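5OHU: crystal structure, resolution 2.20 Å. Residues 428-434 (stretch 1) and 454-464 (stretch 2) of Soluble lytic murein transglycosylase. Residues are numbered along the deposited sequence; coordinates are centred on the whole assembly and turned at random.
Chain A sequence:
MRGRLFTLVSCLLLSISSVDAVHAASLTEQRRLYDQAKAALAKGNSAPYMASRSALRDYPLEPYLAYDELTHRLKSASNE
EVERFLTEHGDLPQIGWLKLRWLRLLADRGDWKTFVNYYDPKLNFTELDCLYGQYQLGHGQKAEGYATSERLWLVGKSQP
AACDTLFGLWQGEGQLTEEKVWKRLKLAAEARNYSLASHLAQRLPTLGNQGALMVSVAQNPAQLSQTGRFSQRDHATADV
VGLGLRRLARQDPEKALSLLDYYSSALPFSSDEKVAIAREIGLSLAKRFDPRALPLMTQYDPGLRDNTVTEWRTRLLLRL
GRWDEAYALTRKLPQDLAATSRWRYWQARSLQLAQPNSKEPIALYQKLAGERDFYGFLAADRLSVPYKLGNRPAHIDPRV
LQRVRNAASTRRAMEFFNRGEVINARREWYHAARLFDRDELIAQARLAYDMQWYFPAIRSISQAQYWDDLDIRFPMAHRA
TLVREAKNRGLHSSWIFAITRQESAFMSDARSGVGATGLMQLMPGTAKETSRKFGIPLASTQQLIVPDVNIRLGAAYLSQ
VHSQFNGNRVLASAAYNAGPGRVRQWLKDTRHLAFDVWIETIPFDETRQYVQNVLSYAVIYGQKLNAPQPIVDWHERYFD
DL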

# COMPACT_ATOMS: atom_id res chain seq x y z
N GLU A 428 -13.01 0.05 15.61
CA GLU A 428 -12.52 0.54 16.89
C GLU A 428 -11.06 0.15 17.09
O GLU A 428 -10.20 0.99 17.41
CB GLU A 428 -13.35 -0.02 18.04
CG GLU A 428 -14.69 0.66 18.27
CD GLU A 428 -14.57 2.09 18.79
OE1 GLU A 428 -15.63 2.78 18.83
OE2 GLU A 428 -13.45 2.53 19.16
N TRP A 429 -10.78 -1.14 16.89
CA TRP A 429 -9.45 -1.67 17.15
C TRP A 429 -8.40 -0.94 16.33
O TRP A 429 -7.36 -0.53 16.85
CB TRP A 429 -9.45 -3.16 16.85
CG TRP A 429 -8.49 -3.95 17.64
CD1 TRP A 429 -7.25 -4.37 17.25
CD2 TRP A 429 -8.68 -4.44 18.97
NE1 TRP A 429 -6.66 -5.09 18.26
CE2 TRP A 429 -7.52 -5.15 19.33
CE3 TRP A 429 -9.72 -4.33 19.91
CZ2 TRP A 429 -7.37 -5.77 20.57
CZ3 TRP A 429 -9.57 -4.95 21.14
CH2 TRP A 429 -8.40 -5.65 21.46
N TYR A 430 -8.66 -0.75 15.03
CA TYR A 430 -7.69 -0.14 14.14
C TYR A 430 -7.54 1.35 14.40
O TYR A 430 -6.43 1.89 14.31
CB TYR A 430 -8.08 -0.36 12.67
CG TYR A 430 -8.01 -1.79 12.20
CD1 TYR A 430 -7.42 -2.79 12.97
CD2 TYR A 430 -8.56 -2.15 10.97
CE1 TYR A 430 -7.37 -4.10 12.53
CE2 TYR A 430 -8.51 -3.46 10.52
CZ TYR A 430 -7.92 -4.43 11.30
OH TYR A 430 -7.89 -5.72 10.83
N HIS A 431 -8.65 2.04 14.66
CA HIS A 431 -8.57 3.47 14.95
C HIS A 431 -7.79 3.71 16.24
O HIS A 431 -6.89 4.56 16.28
CB HIS A 431 -9.97 4.09 15.02
CG HIS A 431 -9.97 5.57 15.27
ND1 HIS A 431 -9.58 6.48 14.31
CD2 HIS A 431 -10.30 6.29 16.36
CE1 HIS A 431 -9.68 7.70 14.80
NE2 HIS A 431 -10.12 7.61 16.05
N ALA A 432 -8.09 2.94 17.28
CA ALA A 432 -7.35 3.04 18.54
C ALA A 432 -5.86 2.83 18.33
O ALA A 432 -5.03 3.52 18.94
CB ALA A 432 -7.90 2.03 19.54
N ALA A 433 -5.49 1.88 17.46
CA ALA A 433 -4.07 1.60 17.23
C ALA A 433 -3.33 2.80 16.65
O ALA A 433 -2.11 2.88 16.81
CB ALA A 433 -3.92 0.39 16.32
N ARG A 434 -4.03 3.73 15.99
CA ARG A 434 -3.37 4.86 15.35
C ARG A 434 -2.71 5.81 16.35
O ARG A 434 -1.93 6.67 15.93
CB ARG A 434 -4.36 5.63 14.46
CG ARG A 434 -4.70 4.89 13.16
CD ARG A 434 -6.18 4.84 12.92
NE ARG A 434 -6.68 5.94 12.09
CZ ARG A 434 -7.90 5.98 11.55
NH1 ARG A 434 -8.74 4.97 11.74
NH2 ARG A 434 -8.25 7.02 10.80
N TYR A 454 -6.46 -13.06 14.50
CA TYR A 454 -5.08 -13.23 14.09
C TYR A 454 -4.58 -12.02 13.32
O TYR A 454 -3.48 -11.52 13.60
CB TYR A 454 -4.95 -14.52 13.28
CG TYR A 454 -5.43 -15.70 14.10
CD1 TYR A 454 -4.92 -15.91 15.39
CD2 TYR A 454 -6.42 -16.56 13.63
CE1 TYR A 454 -5.36 -16.97 16.16
CE2 TYR A 454 -6.86 -17.62 14.40
CZ TYR A 454 -6.33 -17.81 15.67
OH TYR A 454 -6.77 -18.85 16.44
N PHE A 455 -5.37 -11.50 12.36
CA PHE A 455 -4.89 -10.34 11.61
C PHE A 455 -4.81 -9.08 12.46
O PHE A 455 -3.77 -8.41 12.41
CB PHE A 455 -5.75 -10.12 10.36
CG PHE A 455 -5.30 -8.95 9.53
CD1 PHE A 455 -3.96 -8.79 9.21
CD2 PHE A 455 -6.21 -8.02 9.07
CE1 PHE A 455 -3.54 -7.71 8.46
CE2 PHE A 455 -5.81 -6.94 8.31
CZ PHE A 455 -4.47 -6.78 8.01
N PRO A 456 -5.83 -8.69 13.23
CA PRO A 456 -5.63 -7.56 14.16
C PRO A 456 -4.38 -7.73 15.01
O PRO A 456 -3.61 -6.78 15.17
CB PRO A 456 -6.91 -7.57 15.00
CG PRO A 456 -7.94 -8.14 14.09
CD PRO A 456 -7.22 -9.20 13.29
N ALA A 457 -4.15 -8.93 15.55
CA ALA A 457 -2.96 -9.17 16.35
C ALA A 457 -1.69 -9.00 15.51
O ALA A 457 -0.74 -8.34 15.95
CB ALA A 457 -3.02 -10.57 16.97
N ILE A 458 -1.66 -9.60 14.32
CA ILE A 458 -0.52 -9.45 13.42
C ILE A 458 -0.31 -7.98 13.07
O ILE A 458 0.83 -7.48 13.05
CB ILE A 458 -0.73 -10.31 12.15
CG1 ILE A 458 -0.53 -11.80 12.46
CG2 ILE A 458 0.17 -9.82 11.00
CD1 ILE A 458 -1.14 -12.73 11.42
N ARG A 459 -1.40 -7.27 12.77
CA ARG A 459 -1.30 -5.85 12.43
C ARG A 459 -0.69 -5.04 13.57
O ARG A 459 0.21 -4.22 13.35
CB ARG A 459 -2.69 -5.33 12.06
CG ARG A 459 -2.76 -3.91 11.55
CD ARG A 459 -4.19 -3.59 11.15
NE ARG A 459 -4.43 -2.16 11.00
CZ ARG A 459 -4.34 -1.51 9.85
NH1 ARG A 459 -4.02 -2.16 8.74
NH2 ARG A 459 -4.58 -0.20 9.81
N SER A 460 -1.13 -5.28 14.81
CA SER A 460 -0.62 -4.50 15.93
C SER A 460 0.85 -4.80 16.19
O SER A 460 1.67 -3.88 16.33
CB SER A 460 -1.44 -4.79 17.19
OG SER A 460 -2.75 -4.29 17.06
N ILE A 461 1.20 -6.09 16.28
CA ILE A 461 2.57 -6.47 16.59
C ILE A 461 3.51 -6.03 15.49
O ILE A 461 4.70 -5.78 15.74
CB ILE A 461 2.64 -7.99 16.85
CG1 ILE A 461 3.95 -8.34 17.55
CG2 ILE A 461 2.53 -8.79 15.55
CD1 ILE A 461 3.73 -8.74 18.98
N SER A 462 3.01 -5.92 14.25
CA SER A 462 3.86 -5.41 13.17
C SER A 462 4.07 -3.91 13.30
O SER A 462 5.19 -3.43 13.09
CB SER A 462 3.25 -5.77 11.82
OG SER A 462 3.19 -7.18 11.68
N GLN A 463 3.03 -3.16 13.66
CA GLN A 463 3.22 -1.73 13.92
C GLN A 463 4.25 -1.53 15.02
O GLN A 463 5.08 -0.62 14.95
CB GLN A 463 1.90 -1.06 14.31
CG GLN A 463 0.83 -1.00 13.24
CD GLN A 463 -0.48 -0.43 13.79
OE1 GLN A 463 -1.52 -1.09 13.78
NE2 GLN A 463 -0.43 0.81 14.28
N ALA A 464 4.20 -2.37 16.05
CA ALA A 464 5.14 -2.28 17.16
C ALA A 464 6.54 -2.73 16.79
O ALA A 464 7.47 -2.53 17.58
CB ALA A 464 4.63 -3.12 18.33
O HOH W 1 -4.06 -6.30 17.96

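Both stretches are largely helical, the first continuing a helix that begins earlier in the chain, and the helix axes run in the same N-to-C direction within 4° of parallel and come no closer than 11.1 Å. The register is given by the nearest CA pairs, Trp 429 CA to Pro 456 CA at 7.6 Å and Ala 433 CA to Ser 460 CA at 7.1 Å. Both steps are four residues, about one helical turn, so the register repeats along the near-parallel axes. Within each helix the backbone is held by i to i+4 bonds such as Ala 433 N to Trp 429 O (3.1 Å) and Ser 460 N to Pro 456 O (2.9 Å). No direct hydrogen bond crosses the contact, which buries 344 Å² in total.

Tyr 430 supplies the largest share, 95 Å². Its CA-to-CB bond points sideways, yet chi1 of -67° (m) carries the ring to the second helix. There Arg 459, whose CB points toward the first helix, extends with chi1 to chi3 all t (-175°, 177°, 164°), laying its chain across one ring face. Arg 459 CD sits 3.9 Å from the Tyr 430 ring centroid, 25° off the normal, a CH-pi contact; Arg 459 CZ lies 4.4 Å from that centroid and only 11° off the normal, a cation-pi contact. With chi4 at 94°, the guanidinium turns a face to the ring, so its positive charge rests over the pi electrons. The phenol end reaches Phe 455, with Tyr 430 OH 3.3 Å from Phe 455 CD2. The t rotamer of Phe 455 (-179°) brings its ring end nearer although its CB also points sideways.

Trp 429 and Pro 456 point their CB atoms toward each other's helices and meet at 3.9 Å between Trp 429 CD1 and Pro 456 CB, an apolar contact oblique to the indole. Trp 429 adopts t (chi1 -151°, chi2 -99°), which places the indole nitrogen near the second helix. Trp 429 NE1 and Ser 460 OG are 4.2 Å apart, too far for a direct bond, and water 1 bridges them: it accepts from Trp 429 NE1 at 2.9 Å and donates to Ser 460 OG at 2.6 Å. Ser 460, in the m rotamer, thus links to the indole through solvent.

Ala 433 also points toward its neighbour, and its small methyl meets the Gln 463 amide, with Ala 433 CB 3.8 Å from Gln 463 OE1. Gln 463 reaches there through chi1 m (-66°) and chi2 t (175°), a van der Waals contact at the C-terminal end of the interface.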